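Local coordinates for hypothetical protein TM1553 (Thermotoga maritima, PDB 1VRM) that probably acts as a flavin transferase of the ApbE type, moving FMN from FAD onto acceptor proteins, at residues A229-S233 against A275-T280; N122-P126 against Y239-D243; L88-A92 against I160-I165; D104-L110 against A134-Y140. One frame throughout, in Å; residues are numbered along the deposited sequence.

Interaction 1: residues A229-S233 against A275-T280; sequences AVATS and ADALST
Strand 229-233, fully extended, lies on helix 275-280 with the axes of the two short segments 7.2 Å apart and their N-to-C directions 30° from each other (signed crossing angle -30°). Its side chains alternate, odd residues toward the helix and even ones away. Ala-229 points its CB at the helix but stops short of it. Val-230, turned from the helix, is backbone hydrogen-bonded to Val-195 of the neighbouring strand. Ala-231 marks the first point of register, its CA 5.3 Å from that of Ala-275; its CB meets Ala-275 CB at 3.6 Å and Ala-275 O at 3.5 Å, a spacing that only small side chains permit. Thr-232 again faces the other way and bonds through its hydroxyl to Thr-266. Ser-233 restores register, with its CA 5.5 Å from Ser-279 CA. In the m rotamer its OG comes within 2.9 Å of Ser-279 OG, which in the p rotamer donates to Asp-276 O at 2.9 Å, one turn back in the helix. The hydroxyls of Ser-233, Ser-279 and Thr-280 and Asp-276 OD1 hydrogen-bond an unidentified ligand, while Asp-276 OD2 accepts from Gly-168 N. The small alanines thus seat the helix on one face of the large antiparallel sheet, an alpha/beta layer whose polar end probably lines part of a ligand pocket, consistent with the active site of an ApbE-type protein.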
loop_
_atom_site.group_PDB
_atom_site.type_symbol
_atom_site.label_atom_id
_atom_site.label_comp_id
_atom_site.label_asym_id
_atom_site.label_seq_id
_atom_site.Cartn_x
_atom_site.Cartn_y
_atom_site.Cartn_z
ATOM N N ALA A 229 7.912 -2.826 9.984
ATOM C CA ALA A 229 6.816 -3.242 9.174
ATOM C C ALA A 229 7.283 -4.042 7.974
ATOM O O ALA A 229 8.436 -3.987 7.573
ATOM C CB ALA A 229 6.040 -1.955 8.656
ATOM N N VAL A 230 6.348 -4.805 7.410
ATOM C CA VAL A 230 6.604 -5.527 6.180
ATOM C C VAL A 230 5.367 -5.355 5.291
ATOM O O VAL A 230 4.235 -5.367 5.778
ATOM C CB VAL A 230 6.983 -7.000 6.409
ATOM C CG1 VAL A 230 5.925 -7.809 7.144
ATOM C CG2 VAL A 230 7.321 -7.657 5.069
ATOM N N ALA A 231 5.585 -5.185 3.999
ATOM C CA ALA A 231 4.468 -5.035 3.047
ATOM C C ALA A 231 4.836 -5.813 1.780
ATOM O O ALA A 231 5.991 -5.771 1.342
ATOM C CB ALA A 231 4.220 -3.564 2.729
ATOM N N THR A 232 3.838 -6.401 1.124
ATOM C CA THR A 232 4.026 -7.139 -0.087
ATOM C C THR A 232 3.073 -6.601 -1.163
ATOM O O THR A 232 1.876 -6.360 -0.887
ATOM C CB THR A 232 3.833 -8.653 0.177
ATOM O OG1 THR A 232 4.864 -9.115 1.063
ATOM C CG2 THR A 232 3.896 -9.445 -1.135
ATOM N N SER A 233 3.597 -6.379 -2.373
ATOM C CA SER A 233 2.750 -6.123 -3.546
ATOM C C SER A 233 2.900 -7.342 -4.434
ATOM O O SER A 233 3.985 -7.806 -4.690
ATOM C CB SER A 233 3.185 -4.894 -4.325
ATOM O OG SER A 233 2.909 -3.728 -3.593
ATOM N N ALA A 275 6.886 0.985 3.566
ATOM C CA ALA A 275 6.932 -0.357 3.045
ATOM C C ALA A 275 5.858 -0.526 1.975
ATOM O O ALA A 275 6.092 -1.166 0.953
ATOM C CB ALA A 275 6.736 -1.391 4.169
ATOM N N ASP A 276 4.662 0.033 2.215
ATOM C CA ASP A 276 3.534 -0.093 1.274
ATOM C C ASP A 276 3.849 0.663 -0.041
ATOM O O ASP A 276 3.761 0.084 -1.120
ATOM C CB ASP A 276 2.248 0.444 1.944
ATOM C CG ASP A 276 0.985 0.057 1.240
ATOM O OD1 ASP A 276 1.031 -0.810 0.367
ATOM O OD2 ASP A 276 -0.078 0.662 1.615
ATOM N N ALA A 277 4.235 1.955 0.047
ATOM C CA ALA A 277 4.507 2.743 -1.163
ATOM C C ALA A 277 5.652 2.134 -1.969
ATOM O O ALA A 277 5.604 2.049 -3.192
ATOM C CB ALA A 277 4.822 4.173 -0.869
ATOM N N LEU A 278 6.722 1.738 -1.271
ATOM C CA LEU A 278 7.882 1.238 -1.961
ATOM C C LEU A 278 7.709 -0.188 -2.466
ATOM O O LEU A 278 8.329 -0.562 -3.453
ATOM C CB LEU A 278 9.141 1.410 -1.122
ATOM C CG LEU A 278 9.520 2.861 -0.837
ATOM C CD1 LEU A 278 10.849 2.939 -0.099
ATOM C CD2 LEU A 278 9.602 3.704 -2.081
ATOM N N SER A 279 6.773 -0.941 -1.914
ATOM C CA SER A 279 6.554 -2.293 -2.442
ATOM C C SER A 279 5.878 -2.148 -3.824
ATOM O O SER A 279 6.189 -2.886 -4.730
ATOM C CB SER A 279 5.761 -3.185 -1.508
ATOM O OG SER A 279 4.423 -2.747 -1.379
ATOM N N THR A 280 4.982 -1.155 -3.958
ATOM C CA THR A 280 4.352 -0.871 -5.233
ATOM C C THR A 280 5.401 -0.412 -6.236
ATOM O O THR A 280 5.477 -0.901 -7.349
ATOM C CB THR A 280 3.248 0.206 -5.022
ATOM O OG1 THR A 280 2.248 -0.326 -4.119
ATOM C CG2 THR A 280 2.604 0.618 -6.331
#

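Interaction 2: residues N122-P126 against Y239-D243; sequences NLRVP and YFVVD
Phe-240, the residue most deeply engaged here, reaches from an exposed beta hairpin into an irregular loop. The hairpin strand 239-242 and the loop 122-126 run in the same general sense and stand well apart: Leu-123 CA is 7.5 Å from Phe-240 CA, and Val-125 CA is 8.0 Å from Val-242 CA, so the gap is bridged mainly by side chains, the Phe-240 ring reaching as far as the loop backbone. Phe-240 takes the p rotamer (chi2 -84°) and offers one ring face to Leu-123. There Leu-123 CB sits 4.0 Å from the centroid of the Phe-240 ring and 8° off its normal, a CH-pi contact directly over the face. Leu-123, m at chi1 and t at chi2, also brings CD2 to 3.7 Å from Phe-240 CD1. The loop backbone then passes the ring tip, with Arg-124 O 3.5 Å from Phe-240 CZ, while the Arg-124 side chain turns away to a salt bridge with Glu-130. Val-125, in the t rotamer, closes the far end: its CG2 lies 4.3 Å from Val-242 CG2 and 4.5 Å from Phe-240 CE2. The Phe-240 side chain also meets Tyr-247 of the partner hairpin strand and Trp-114 of helix 108-114. No hydrogen bond joins the two segments. The hairpin is therefore held against this loop near the protein surface by apolar and CH-pi contacts, which depend on shape complementarity rather than on directional polar pairing.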
loop_
_atom_site.group_PDB
_atom_site.type_symbol
_atom_site.label_atom_id
_atom_site.label_comp_id
_atom_site.label_asym_id
_atom_site.label_seq_id
_atom_site.Cartn_x
_atom_site.Cartn_y
_atom_site.Cartn_z
ATOM N N ASN A 122 -17.497 -3.907 -15.302
ATOM C CA ASN A 122 -16.623 -2.901 -15.941
ATOM C C ASN A 122 -15.178 -3.363 -16.149
ATOM O O ASN A 122 -14.428 -2.721 -16.886
ATOM C CB ASN A 122 -16.580 -1.595 -15.158
ATOM C CG ASN A 122 -17.946 -1.048 -14.873
ATOM O OD1 ASN A 122 -18.227 -0.566 -13.762
ATOM N ND2 ASN A 122 -18.818 -1.123 -15.866
ATOM N N LEU A 123 -14.770 -4.462 -15.527
ATOM C CA LEU A 123 -13.399 -4.923 -15.722
ATOM C C LEU A 123 -13.207 -5.281 -17.197
ATOM O O LEU A 123 -13.965 -6.061 -17.766
ATOM C CB LEU A 123 -13.066 -6.123 -14.843
ATOM C CG LEU A 123 -12.985 -5.849 -13.345
ATOM C CD1 LEU A 123 -13.075 -7.189 -12.612
ATOM C CD2 LEU A 123 -11.722 -5.092 -12.987
ATOM N N ARG A 124 -12.197 -4.691 -17.825
ATOM C CA ARG A 124 -11.960 -4.889 -19.243
ATOM C C ARG A 124 -10.549 -4.510 -19.603
ATOM O O ARG A 124 -9.903 -3.802 -18.856
ATOM C CB ARG A 124 -12.945 -4.062 -20.088
ATOM C CG ARG A 124 -12.743 -2.585 -20.019
ATOM C CD ARG A 124 -13.788 -1.871 -20.797
ATOM N NE ARG A 124 -13.544 -0.461 -20.652
ATOM C CZ ARG A 124 -12.908 0.285 -21.542
ATOM N NH1 ARG A 124 -12.497 -0.196 -22.699
ATOM N NH2 ARG A 124 -12.713 1.563 -21.260
ATOM N N VAL A 125 -10.097 -4.977 -20.764
ATOM C CA VAL A 125 -8.836 -4.574 -21.341
ATOM C C VAL A 125 -9.106 -3.408 -22.289
ATOM O O VAL A 125 -9.708 -3.606 -23.349
ATOM C CB VAL A 125 -8.135 -5.716 -22.126
ATOM C CG1 VAL A 125 -6.805 -5.302 -22.641
ATOM C CG2 VAL A 125 -8.031 -7.010 -21.235
ATOM N N PRO A 126 -8.707 -2.194 -21.904
ATOM C CA PRO A 126 -8.931 -1.050 -22.770
ATOM C C PRO A 126 -8.050 -1.150 -23.997
ATOM O O PRO A 126 -7.027 -1.813 -23.967
ATOM C CB PRO A 126 -8.504 0.144 -21.887
ATOM C CG PRO A 126 -8.489 -0.389 -20.467
ATOM C CD PRO A 126 -8.002 -1.782 -20.669
ATOM N N TYR A 239 -6.839 -9.072 -9.394
ATOM C CA TYR A 239 -6.713 -9.352 -10.815
ATOM C C TYR A 239 -7.973 -9.963 -11.417
ATOM O O TYR A 239 -8.824 -10.502 -10.726
ATOM C CB TYR A 239 -5.533 -10.294 -11.108
ATOM C CG TYR A 239 -5.701 -11.740 -10.665
ATOM C CD1 TYR A 239 -5.320 -12.141 -9.390
ATOM C CD2 TYR A 239 -6.207 -12.723 -11.536
ATOM C CE1 TYR A 239 -5.448 -13.482 -8.997
ATOM C CE2 TYR A 239 -6.337 -14.032 -11.163
ATOM C CZ TYR A 239 -5.964 -14.413 -9.889
ATOM O OH TYR A 239 -6.106 -15.742 -9.532
ATOM N N PHE A 240 -8.023 -9.889 -12.740
ATOM C CA PHE A 240 -9.043 -10.567 -13.541
ATOM C C PHE A 240 -8.313 -11.245 -14.713
ATOM O O PHE A 240 -7.169 -10.990 -14.945
ATOM C CB PHE A 240 -10.187 -9.626 -13.952
ATOM C CG PHE A 240 -9.811 -8.569 -14.936
ATOM C CD1 PHE A 240 -9.232 -7.364 -14.520
ATOM C CD2 PHE A 240 -10.101 -8.727 -16.293
ATOM C CE1 PHE A 240 -8.904 -6.402 -15.448
ATOM C CE2 PHE A 240 -9.771 -7.776 -17.208
ATOM C CZ PHE A 240 -9.223 -6.592 -16.800
ATOM N N VAL A 241 -9.022 -12.108 -15.417
ATOM C CA VAL A 241 -8.439 -12.900 -16.504
ATOM C C VAL A 241 -9.357 -12.743 -17.697
ATOM O O VAL A 241 -10.606 -12.840 -17.573
ATOM C CB VAL A 241 -8.372 -14.381 -16.055
ATOM C CG1 VAL A 241 -7.991 -15.267 -17.176
ATOM C CG2 VAL A 241 -7.407 -14.521 -14.828
ATOM N N VAL A 242 -8.725 -12.492 -18.853
ATOM C CA VAL A 242 -9.425 -12.425 -20.126
ATOM C C VAL A 242 -8.578 -13.176 -21.092
ATOM O O VAL A 242 -7.394 -12.922 -21.205
ATOM C CB VAL A 242 -9.612 -10.974 -20.636
ATOM C CG1 VAL A 242 -10.272 -10.973 -22.041
ATOM C CG2 VAL A 242 -10.441 -10.201 -19.655
ATOM N N ASP A 243 -9.181 -14.192 -21.728
ATOM C CA ASP A 243 -8.474 -15.023 -22.729
ATOM C C ASP A 243 -7.153 -15.555 -22.252
ATOM O O ASP A 243 -6.154 -15.499 -22.968
ATOM C CB ASP A 243 -8.280 -14.262 -24.039
ATOM C CG ASP A 243 -9.593 -13.844 -24.665
ATOM O OD1 ASP A 243 -10.607 -14.571 -24.480
ATOM O OD2 ASP A 243 -9.614 -12.785 -25.339
#

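Interaction 3: residues L88-A92 against I160-I165; sequences LIKAA and IDLGGI
The loop 160-165 is pinched by an Asx turn, in which Asp-161 OD2 accepts from Gly-163 N at 2.9 Å, out of reach of helix 88-92, while Ile-160, Leu-162 and Ile-165 direct their CA-to-CB bonds at that helix. A side chain at Gly-163 would clash with Asp-161 OD2, so the tight turn suits a glycine. Leu-162 (m, t) is the central wedge: Leu-162 CD1 lies 3.8 Å from Leu-88 CD2 and 4.4 Å from Ile-89 CG1, and Leu-162 CD2 lies 4.0 Å from Ala-92 CB. Flanking it, Ile-160 CD1 meets Ile-89 CD1 at 4.2 Å, and Ile-165 CD1 approaches Ala-92 CA to 4.1 Å. The nearest backbones are Ala-92 and Ile-165, 7.1 Å between CA atoms. No hydrogen bond crosses the contact. Ile-165 is the N-cap residue of helix 166-181, so a buried aliphatic layer fixes the start of that helix against helix 83-98, while the Asp-161 carboxylate hydrogen-bonds an unidentified ligand, which suggests that the loop lines a pocket.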
loop_
_atom_site.group_PDB
_atom_site.type_symbol
_atom_site.label_atom_id
_atom_site.label_comp_id
_atom_site.label_asym_id
_atom_site.label_seq_id
_atom_site.Cartn_x
_atom_site.Cartn_y
_atom_site.Cartn_z
ATOM N N LEU A 88 -1.391 13.421 3.816
ATOM C CA LEU A 88 -1.293 12.125 3.118
ATOM C C LEU A 88 -1.074 12.271 1.619
ATOM O O LEU A 88 -0.262 11.587 1.022
ATOM C CB LEU A 88 -2.527 11.252 3.415
ATOM C CG LEU A 88 -2.537 9.873 2.798
ATOM C CD1 LEU A 88 -1.305 9.064 3.151
ATOM C CD2 LEU A 88 -3.807 9.209 3.296
ATOM N N ILE A 89 -1.821 13.168 1.015
ATOM C CA ILE A 89 -1.604 13.429 -0.415
ATOM C C ILE A 89 -0.206 13.952 -0.685
ATOM O O ILE A 89 0.474 13.448 -1.584
ATOM C CB ILE A 89 -2.715 14.339 -0.985
ATOM C CG1 ILE A 89 -4.043 13.600 -0.852
ATOM C CG2 ILE A 89 -2.469 14.737 -2.433
ATOM C CD1 ILE A 89 -5.278 14.401 -1.266
ATOM N N LYS A 90 0.264 14.891 0.138
ATOM C CA LYS A 90 1.666 15.381 0.014
ATOM C C LYS A 90 2.665 14.239 0.114
ATOM O O LYS A 90 3.599 14.139 -0.686
ATOM C CB LYS A 90 1.991 16.408 1.105
ATOM C CG LYS A 90 2.861 17.560 0.626
ATOM C CD LYS A 90 2.046 18.643 -0.029
ATOM C CE LYS A 90 2.693 20.011 0.066
ATOM N NZ LYS A 90 2.576 20.674 1.400
ATOM N N ALA A 91 2.450 13.358 1.082
ATOM C CA ALA A 91 3.348 12.214 1.263
ATOM C C ALA A 91 3.334 11.278 0.048
ATOM O O ALA A 91 4.360 10.816 -0.407
ATOM C CB ALA A 91 3.033 11.476 2.510
ATOM N N ALA A 92 2.149 11.023 -0.496
ATOM C CA ALA A 92 2.030 10.151 -1.642
ATOM C C ALA A 92 2.753 10.775 -2.832
ATOM O O ALA A 92 3.478 10.114 -3.563
ATOM C CB ALA A 92 0.543 9.899 -1.960
ATOM N N ILE A 160 -6.779 10.999 -8.217
ATOM C CA ILE A 160 -5.907 10.439 -7.161
ATOM C C ILE A 160 -6.507 9.115 -6.716
ATOM O O ILE A 160 -7.720 9.004 -6.496
ATOM C CB ILE A 160 -5.865 11.413 -5.970
ATOM C CG1 ILE A 160 -5.162 12.729 -6.393
ATOM C CG2 ILE A 160 -5.273 10.759 -4.768
ATOM C CD1 ILE A 160 -5.321 13.881 -5.433
ATOM N N ASP A 161 -5.672 8.106 -6.557
ATOM C CA ASP A 161 -6.070 6.848 -5.925
ATOM C C ASP A 161 -4.953 6.511 -4.925
ATOM O O ASP A 161 -3.782 6.458 -5.309
ATOM C CB ASP A 161 -6.229 5.671 -6.892
ATOM C CG ASP A 161 -6.674 4.391 -6.125
ATOM O OD1 ASP A 161 -7.895 4.192 -5.888
ATOM O OD2 ASP A 161 -5.795 3.622 -5.689
ATOM N N LEU A 162 -5.340 6.317 -3.661
ATOM C CA LEU A 162 -4.375 6.109 -2.557
ATOM C C LEU A 162 -4.252 4.631 -2.160
ATOM O O LEU A 162 -3.666 4.320 -1.114
ATOM C CB LEU A 162 -4.753 6.970 -1.332
ATOM C CG LEU A 162 -4.681 8.485 -1.550
ATOM C CD1 LEU A 162 -4.958 9.328 -0.341
ATOM C CD2 LEU A 162 -3.296 8.894 -2.099
ATOM N N GLY A 163 -4.726 3.713 -3.001
ATOM C CA GLY A 163 -4.739 2.320 -2.636
ATOM C C GLY A 163 -3.322 1.760 -2.452
ATOM O O GLY A 163 -3.148 0.725 -1.784
ATOM N N GLY A 164 -2.306 2.411 -3.033
ATOM C CA GLY A 164 -0.933 1.920 -2.945
ATOM C C GLY A 164 -0.216 2.339 -1.668
ATOM O O GLY A 164 0.901 1.895 -1.427
ATOM N N ILE A 165 -0.853 3.189 -0.849
ATOM C CA ILE A 165 -0.248 3.709 0.368
ATOM C C ILE A 165 -1.186 3.676 1.587
ATOM O O ILE A 165 -0.737 3.788 2.735
ATOM C CB ILE A 165 0.350 5.161 0.094
ATOM C CG1 ILE A 165 1.303 5.605 1.183
ATOM C CG2 ILE A 165 -0.777 6.178 -0.194
ATOM C CD1 ILE A 165 2.017 6.907 0.874
#

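Interaction 4: residues D104-L110 against A134-Y140; sequences DPTVGRL and ALKHTGY
This is a mixed polar and apolar contact, bridged by two waters, between the turn leading into helix 108-114 and the turn leaving helix 128-135. A type I turn spans Asp-104 to Val-107, another Leu-135 to Thr-138. Asp-104 forms an Asx turn, its OD1 accepting from Thr-106 N at 2.8 Å and from Thr-106 OG1 at 2.6 Å, and across the contact its OD2 receives Tyr-140 N at 2.9 Å. Thr-106, in the p rotamer, accepts Gly-139 N on OG1 at 2.8 Å; Gly-139 has backbone angles (141°/125°) at which a side chain would jam against the preceding carbonyl. Water 1 links Thr-106 O (2.6 Å), Arg-109 N (3.1 Å) and His-137 O (2.7 Å); water 2 links Thr-106 O (2.9 Å), Leu-110 N (2.9 Å) and Thr-138 OG1 (2.7 Å). The apolar end is Leu-110, with CD2 3.7 Å from Ala-134 CB and CD1 4.0 Å from Leu-135 CD2. His-137 CB lies over a face of the Arg-109 guanidinium; Arg-109 NH1 hydrogen-bonds Gly-157 O, and His-137 NE2 hydrogen-bonds Glu-133. Pro-105 and Tyr-140 also pack on helix 83-98, and Pro-105 is backbone-bonded to Asp-161 in the loop before helix 166-181.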
loop_
_atom_site.group_PDB
_atom_site.type_symbol
_atom_site.label_atom_id
_atom_site.label_comp_id
_atom_site.label_asym_id
_atom_site.label_seq_id
_atom_site.Cartn_x
_atom_site.Cartn_y
_atom_site.Cartn_z
ATOM N N ASP A 104 2.821 6.112 -8.203
ATOM C CA ASP A 104 2.189 7.367 -8.543
ATOM C C ASP A 104 0.727 7.312 -8.136
ATOM O O ASP A 104 0.002 6.493 -8.680
ATOM C CB ASP A 104 2.323 7.596 -10.025
ATOM C CG ASP A 104 1.956 9.019 -10.441
ATOM O OD1 ASP A 104 1.059 9.563 -9.793
ATOM O OD2 ASP A 104 2.572 9.614 -11.390
ATOM N N PRO A 105 0.306 8.200 -7.217
ATOM C CA PRO A 105 -1.066 8.180 -6.742
ATOM C C PRO A 105 -2.042 8.758 -7.768
ATOM O O PRO A 105 -3.215 8.827 -7.488
ATOM C CB PRO A 105 -1.001 9.031 -5.483
ATOM C CG PRO A 105 0.004 10.021 -5.764
ATOM C CD PRO A 105 1.058 9.289 -6.571
ATOM N N THR A 106 -1.592 9.161 -8.944
ATOM C CA THR A 106 -2.516 9.616 -9.973
ATOM C C THR A 106 -2.818 8.580 -11.068
ATOM O O THR A 106 -3.164 8.916 -12.183
ATOM C CB THR A 106 -2.033 10.917 -10.615
ATOM O OG1 THR A 106 -0.806 10.653 -11.305
ATOM C CG2 THR A 106 -1.823 12.020 -9.552
ATOM N N VAL A 107 -2.700 7.311 -10.711
ATOM C CA VAL A 107 -3.200 6.228 -11.573
ATOM C C VAL A 107 -4.737 6.123 -11.582
ATOM O O VAL A 107 -5.271 5.206 -12.197
ATOM C CB VAL A 107 -2.589 4.843 -11.163
ATOM C CG1 VAL A 107 -1.094 4.785 -11.505
ATOM C CG2 VAL A 107 -2.799 4.582 -9.728
ATOM N N GLY A 108 -5.473 7.056 -10.960
ATOM C CA GLY A 108 -6.896 6.943 -10.867
ATOM C C GLY A 108 -7.604 6.833 -12.209
ATOM O O GLY A 108 -8.487 6.010 -12.382
ATOM N N ARG A 109 -7.264 7.704 -13.187
ATOM C CA ARG A 109 -7.930 7.633 -14.476
ATOM C C ARG A 109 -7.704 6.273 -15.162
ATOM O O ARG A 109 -8.597 5.752 -15.828
ATOM C CB ARG A 109 -7.520 8.766 -15.423
ATOM C CG ARG A 109 -8.004 10.143 -15.018
ATOM C CD ARG A 109 -9.457 10.372 -15.159
ATOM N NE ARG A 109 -9.862 10.271 -16.551
ATOM C CZ ARG A 109 -9.835 11.273 -17.455
ATOM N NH1 ARG A 109 -9.410 12.469 -17.119
ATOM N NH2 ARG A 109 -10.298 11.061 -18.693
ATOM N N LEU A 110 -6.493 5.736 -15.040
ATOM C CA LEU A 110 -6.205 4.435 -15.629
ATOM C C LEU A 110 -6.956 3.303 -14.898
ATOM O O LEU A 110 -7.525 2.423 -15.552
ATOM C CB LEU A 110 -4.694 4.160 -15.621
ATOM C CG LEU A 110 -3.885 4.907 -16.661
ATOM C CD1 LEU A 110 -2.447 4.898 -16.237
ATOM C CD2 LEU A 110 -4.067 4.264 -18.052
ATOM N N ALA A 134 -5.417 8.059 -21.860
ATOM C CA ALA A 134 -5.488 8.168 -20.412
ATOM C C ALA A 134 -4.152 8.547 -19.766
ATOM O O ALA A 134 -4.108 9.160 -18.696
ATOM C CB ALA A 134 -6.024 6.877 -19.785
ATOM N N LEU A 135 -3.036 8.197 -20.413
ATOM C CA LEU A 135 -1.697 8.589 -19.896
ATOM C C LEU A 135 -1.515 10.104 -19.895
ATOM O O LEU A 135 -0.775 10.631 -19.063
ATOM C CB LEU A 135 -0.578 7.952 -20.729
ATOM C CG LEU A 135 -0.342 6.477 -20.434
ATOM C CD1 LEU A 135 0.667 5.978 -21.428
ATOM C CD2 LEU A 135 0.131 6.264 -18.993
ATOM N N LYS A 136 -2.212 10.823 -20.779
ATOM C CA LYS A 136 -2.193 12.297 -20.741
ATOM C C LYS A 136 -2.880 12.828 -19.487
ATOM O O LYS A 136 -2.735 13.999 -19.137
ATOM C CB LYS A 136 -2.906 12.900 -21.937
ATOM C CG LYS A 136 -2.395 12.418 -23.277
ATOM C CD LYS A 136 -3.026 13.196 -24.401
ATOM C CE LYS A 136 -2.433 12.836 -25.757
ATOM N NZ LYS A 136 -2.847 11.476 -26.142
ATOM N N HIS A 137 -3.687 11.976 -18.873
ATOM C CA HIS A 137 -4.433 12.308 -17.647
ATOM C C HIS A 137 -3.940 11.503 -16.469
ATOM O O HIS A 137 -4.739 11.130 -15.596
ATOM C CB HIS A 137 -5.912 12.099 -17.898
ATOM C CG HIS A 137 -6.341 12.653 -19.212
ATOM N ND1 HIS A 137 -6.157 13.986 -19.545
ATOM C CD2 HIS A 137 -6.803 12.044 -20.326
ATOM C CE1 HIS A 137 -6.505 14.159 -20.808
ATOM N NE2 HIS A 137 -6.920 13.002 -21.297
ATOM N N THR A 138 -2.611 11.320 -16.455
ATOM C CA THR A 138 -1.890 10.555 -15.419
ATOM C C THR A 138 -0.626 11.330 -15.143
ATOM O O THR A 138 -0.074 11.878 -16.064
ATOM C CB THR A 138 -1.501 9.173 -15.974
ATOM O OG1 THR A 138 -2.698 8.498 -16.404
ATOM C CG2 THR A 138 -0.771 8.310 -14.929
ATOM N N GLY A 139 -0.210 11.406 -13.885
ATOM C CA GLY A 139 1.118 11.970 -13.560
ATOM C C GLY A 139 1.037 12.807 -12.292
ATOM O O GLY A 139 0.233 13.760 -12.220
ATOM N N TYR A 140 1.875 12.478 -11.307
ATOM C CA TYR A 140 1.765 13.151 -9.985
ATOM C C TYR A 140 2.006 14.641 -10.029
ATOM O O TYR A 140 1.556 15.374 -9.147
ATOM C CB TYR A 140 2.711 12.541 -8.951
ATOM C CG TYR A 140 4.158 12.806 -9.202
ATOM C CD1 TYR A 140 4.875 12.056 -10.140
ATOM C CD2 TYR A 140 4.837 13.805 -8.495
ATOM C CE1 TYR A 140 6.252 12.288 -10.359
ATOM C CE2 TYR A 140 6.181 14.060 -8.734
ATOM C CZ TYR A 140 6.867 13.300 -9.653
ATOM O OH TYR A 140 8.207 13.561 -9.863
HETATM O O HOH W 1 -5.309 10.053 -13.184
HETATM O O HOH W 2 -4.229 7.422 -14.393
#

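Overall arrangement
From the N terminus, helix segment 88-92 opens the loop that interaction 3 closes at 160-165, and interaction 4 closes a shorter loop, 104-110 to 134-140, within it. Residues 122-126 lie inside both loops, yet their partner 239-243 comes much later, so interaction 2 crosses 3 and 4. Interaction 1, in series after 3 and 4, closes a loop from 229-233 to 275-280; interaction 2 crosses it too, since 239-243 falls between. Interactions 3 and 4 meet where Ala-92 packs on Pro-105, and interaction 1 touches 3 where Asp-276 packs on Gly-164 and Ile-165. The central sheet and its helix are thereby joined to the helical region, while interaction 2 ties in the peripheral hairpin.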